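Local coordinates for protein lasso peptide isopeptidase AtxE2 (Asticcacaulis excentricus, PDB 5TXE) that hydrolyses the isopeptide bond of the lasso peptides astexin-2 and astexin-3, converting these threaded substrates into linear peptides, at residues 321-331 against 343-351. The protein carries 1 engineered substitution. Numbering follows the deposited sequence.
Sequences REGWASNEMAL and RIWHATGLL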
# COMPACT_ATOMS: atom_id res chain seq x y z
N ARG A 321 3.97 -5.97 -16.45
CA ARG A 321 5.13 -5.13 -16.16
C ARG A 321 6.30 -5.56 -17.00
O ARG A 321 6.42 -6.73 -17.29
CB ARG A 321 5.49 -5.25 -14.69
CG ARG A 321 4.43 -4.59 -13.86
CD ARG A 321 4.04 -5.37 -12.64
NE ARG A 321 2.95 -4.67 -11.94
CZ ARG A 321 3.02 -4.19 -10.69
NH1 ARG A 321 4.10 -4.36 -9.94
NH2 ARG A 321 1.96 -3.56 -10.18
N GLU A 322 7.11 -4.61 -17.42
CA GLU A 322 8.25 -4.92 -18.26
C GLU A 322 9.30 -3.77 -18.23
O GLU A 322 9.14 -2.80 -17.52
CB GLU A 322 7.78 -5.20 -19.70
CG GLU A 322 7.07 -4.05 -20.37
CD GLU A 322 6.61 -4.42 -21.79
OE1 GLU A 322 6.09 -5.54 -21.98
OE2 GLU A 322 6.75 -3.57 -22.70
N GLY A 323 10.36 -3.92 -19.01
CA GLY A 323 11.47 -3.00 -19.08
C GLY A 323 12.49 -3.31 -17.98
O GLY A 323 12.32 -4.26 -17.22
N TRP A 324 13.52 -2.48 -17.88
CA TRP A 324 14.56 -2.67 -16.87
C TRP A 324 13.93 -2.74 -15.44
O TRP A 324 13.14 -1.86 -15.04
CB TRP A 324 15.52 -1.51 -16.93
CG TRP A 324 16.71 -1.64 -16.03
CD1 TRP A 324 16.86 -1.12 -14.80
CD2 TRP A 324 17.97 -2.24 -16.36
NE1 TRP A 324 18.11 -1.38 -14.31
CE2 TRP A 324 18.81 -2.08 -15.25
CE3 TRP A 324 18.46 -2.92 -17.49
CZ2 TRP A 324 20.12 -2.57 -15.22
CZ3 TRP A 324 19.76 -3.40 -17.47
CH2 TRP A 324 20.58 -3.22 -16.33
N ALA A 325 14.24 -3.80 -14.71
CA ALA A 325 13.73 -3.96 -13.35
C ALA A 325 12.22 -3.84 -13.33
O ALA A 325 11.66 -3.38 -12.35
CB ALA A 325 14.34 -2.90 -12.42
N SER A 326 11.56 -4.23 -14.42
CA SER A 326 10.09 -4.16 -14.50
C SER A 326 9.53 -2.78 -14.26
O SER A 326 8.41 -2.66 -13.79
CB SER A 326 9.44 -5.14 -13.51
OG SER A 326 9.73 -6.46 -13.91
N ASN A 327 10.27 -1.73 -14.58
CA ASN A 327 9.80 -0.39 -14.21
C ASN A 327 8.56 0.15 -14.97
O ASN A 327 7.89 1.08 -14.48
CB ASN A 327 10.95 0.59 -14.31
CG ASN A 327 11.20 1.09 -15.71
OD1 ASN A 327 10.75 2.16 -16.07
ND2 ASN A 327 11.90 0.31 -16.49
N GLU A 328 8.20 -0.45 -16.10
CA GLU A 328 7.08 0.05 -16.89
C GLU A 328 5.91 -0.88 -16.91
O GLU A 328 6.03 -2.03 -16.56
CB GLU A 328 7.51 0.27 -18.32
CG GLU A 328 8.47 1.43 -18.46
CD GLU A 328 8.68 1.79 -19.92
OE1 GLU A 328 7.67 1.82 -20.66
OE2 GLU A 328 9.83 2.01 -20.32
N MET A 329 4.74 -0.34 -17.23
CA MET A 329 3.56 -1.13 -17.49
C MET A 329 3.38 -1.11 -18.99
O MET A 329 3.70 -0.13 -19.62
CB MET A 329 2.30 -0.49 -16.92
CG MET A 329 2.25 -0.45 -15.42
SD MET A 329 1.23 -1.72 -14.68
CE MET A 329 -0.27 -1.48 -15.57
N ALA A 330 2.74 -2.14 -19.51
CA ALA A 330 2.42 -2.24 -20.94
C ALA A 330 1.10 -2.96 -21.14
O ALA A 330 0.75 -3.86 -20.40
CB ALA A 330 3.55 -2.97 -21.68
N LEU A 331 0.40 -2.55 -22.17
CA LEU A 331 -0.84 -3.12 -22.57
C LEU A 331 -0.68 -3.72 -23.95
O LEU A 331 -0.16 -3.04 -24.87
CB LEU A 331 -1.84 -2.00 -22.66
CG LEU A 331 -3.24 -2.36 -23.11
CD1 LEU A 331 -3.88 -3.35 -22.17
CD2 LEU A 331 -4.05 -1.06 -23.18
N ARG A 343 2.12 -4.88 -28.75
CA ARG A 343 2.11 -3.83 -27.73
C ARG A 343 1.47 -2.61 -28.27
O ARG A 343 1.85 -2.14 -29.30
CB ARG A 343 3.53 -3.46 -27.32
CG ARG A 343 3.56 -2.66 -26.02
CD ARG A 343 4.95 -2.65 -25.43
NE ARG A 343 5.78 -1.74 -26.19
CZ ARG A 343 7.06 -1.54 -25.94
NH1 ARG A 343 7.65 -2.20 -24.95
NH2 ARG A 343 7.75 -0.69 -26.66
N ILE A 344 0.48 -2.06 -27.59
CA ILE A 344 -0.13 -0.82 -28.05
C ILE A 344 0.10 0.38 -27.13
O ILE A 344 -0.16 1.50 -27.53
CB ILE A 344 -1.63 -0.98 -28.27
CG1 ILE A 344 -2.32 -1.49 -27.03
CG2 ILE A 344 -1.88 -1.97 -29.41
CD1 ILE A 344 -3.82 -1.41 -27.15
N TRP A 345 0.51 0.14 -25.88
CA TRP A 345 0.80 1.24 -24.93
C TRP A 345 1.82 0.75 -23.93
O TRP A 345 1.81 -0.42 -23.54
CB TRP A 345 -0.48 1.67 -24.22
CG TRP A 345 -0.33 2.70 -23.09
CD1 TRP A 345 -0.47 4.06 -23.18
CD2 TRP A 345 -0.06 2.42 -21.70
NE1 TRP A 345 -0.31 4.64 -21.94
CE2 TRP A 345 -0.04 3.67 -21.02
CE3 TRP A 345 0.17 1.25 -20.96
CZ2 TRP A 345 0.20 3.76 -19.66
CZ3 TRP A 345 0.37 1.34 -19.59
CH2 TRP A 345 0.40 2.59 -18.96
N HIS A 346 2.70 1.65 -23.52
CA HIS A 346 3.58 1.39 -22.39
C HIS A 346 4.01 2.73 -21.78
O HIS A 346 4.12 3.72 -22.48
CB HIS A 346 4.81 0.60 -22.81
CG HIS A 346 5.69 1.34 -23.77
ND1 HIS A 346 7.02 1.62 -23.51
CD2 HIS A 346 5.41 1.88 -24.97
CE1 HIS A 346 7.53 2.30 -24.53
NE2 HIS A 346 6.57 2.47 -25.42
N ALA A 347 4.26 2.76 -20.47
CA ALA A 347 4.65 3.99 -19.76
C ALA A 347 5.17 3.62 -18.39
O ALA A 347 4.90 2.51 -17.87
CB ALA A 347 3.47 4.91 -19.61
N THR A 348 5.93 4.51 -17.80
CA THR A 348 6.18 4.45 -16.35
C THR A 348 4.80 4.79 -15.70
O THR A 348 3.90 5.28 -16.37
CB THR A 348 7.31 5.38 -15.97
OG1 THR A 348 6.96 6.72 -16.26
CG2 THR A 348 8.53 5.07 -16.77
N GLY A 349 4.54 4.36 -14.49
CA GLY A 349 3.25 4.59 -13.88
C GLY A 349 2.50 3.30 -13.67
O GLY A 349 3.06 2.21 -13.81
N LEU A 350 1.24 3.45 -13.34
CA LEU A 350 0.38 2.36 -13.03
C LEU A 350 -0.97 2.59 -13.67
O LEU A 350 -1.42 3.73 -13.76
CB LEU A 350 0.18 2.26 -11.51
CG LEU A 350 1.42 2.05 -10.65
CD1 LEU A 350 1.22 2.38 -9.16
CD2 LEU A 350 1.84 0.61 -10.83
N LEU A 351 -1.60 1.50 -14.06
CA LEU A 351 -3.01 1.49 -14.42
C LEU A 351 -3.70 0.56 -13.48
O LEU A 351 -3.30 -0.58 -13.35
CB LEU A 351 -3.24 0.97 -15.83
CG LEU A 351 -2.67 1.76 -16.96
CD1 LEU A 351 -2.96 0.97 -18.24
CD2 LEU A 351 -3.30 3.13 -17.05
O HOH W 1 5.36 0.81 -13.43
O HOH W 2 6.77 3.55 -12.94
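Met329 is the main bump on one face of this antiparallel pair: bent at chi2 (-101°) and chi3, its chain curls into the hollow where 343-351 turns from one strand to the next. CG sits against the Gly349 carbonyl, and CE ends 3.9 Å from Leu351 CB. Beside it the Trp345 indole lies along the strand, CZ3 3.8 Å from Met329 CB, its CE3 corner meeting Leu331 CB. Leu331 CD2 then packs on Ile344 CD1 at 4.0 Å, where Ile344 and Trp345 form a classic beta bulge opposite Leu331. The other face carries the polar groups, set around Ala330, whose CB fits between His346 CB and Arg343 CD. His346 ND1 gives its proton to the syn lone pair of Glu328 OE1 (2.9 Å), and the Arg343 guanidinium lies over the imidazole face while its NH1 makes a salt bridge to Glu322 OE2 (2.8 Å); Glu322 OE1 bonds Tyr332 OH and Arg320. Replacing Glu328 with an alanine would probably leave His346 ND1 without this acceptor and its ring freer to turn. Strands 328-335 and 342-347 form the hairpin at one edge of a four-stranded antiparallel sheet, 342-347 outermost, consistent with one blade of the beta-propeller of prolyl oligopeptidase relatives; 350-357 starts the next, and Leu377 of its strand 373-378 packs on Leu331, Trp345 and Leu351.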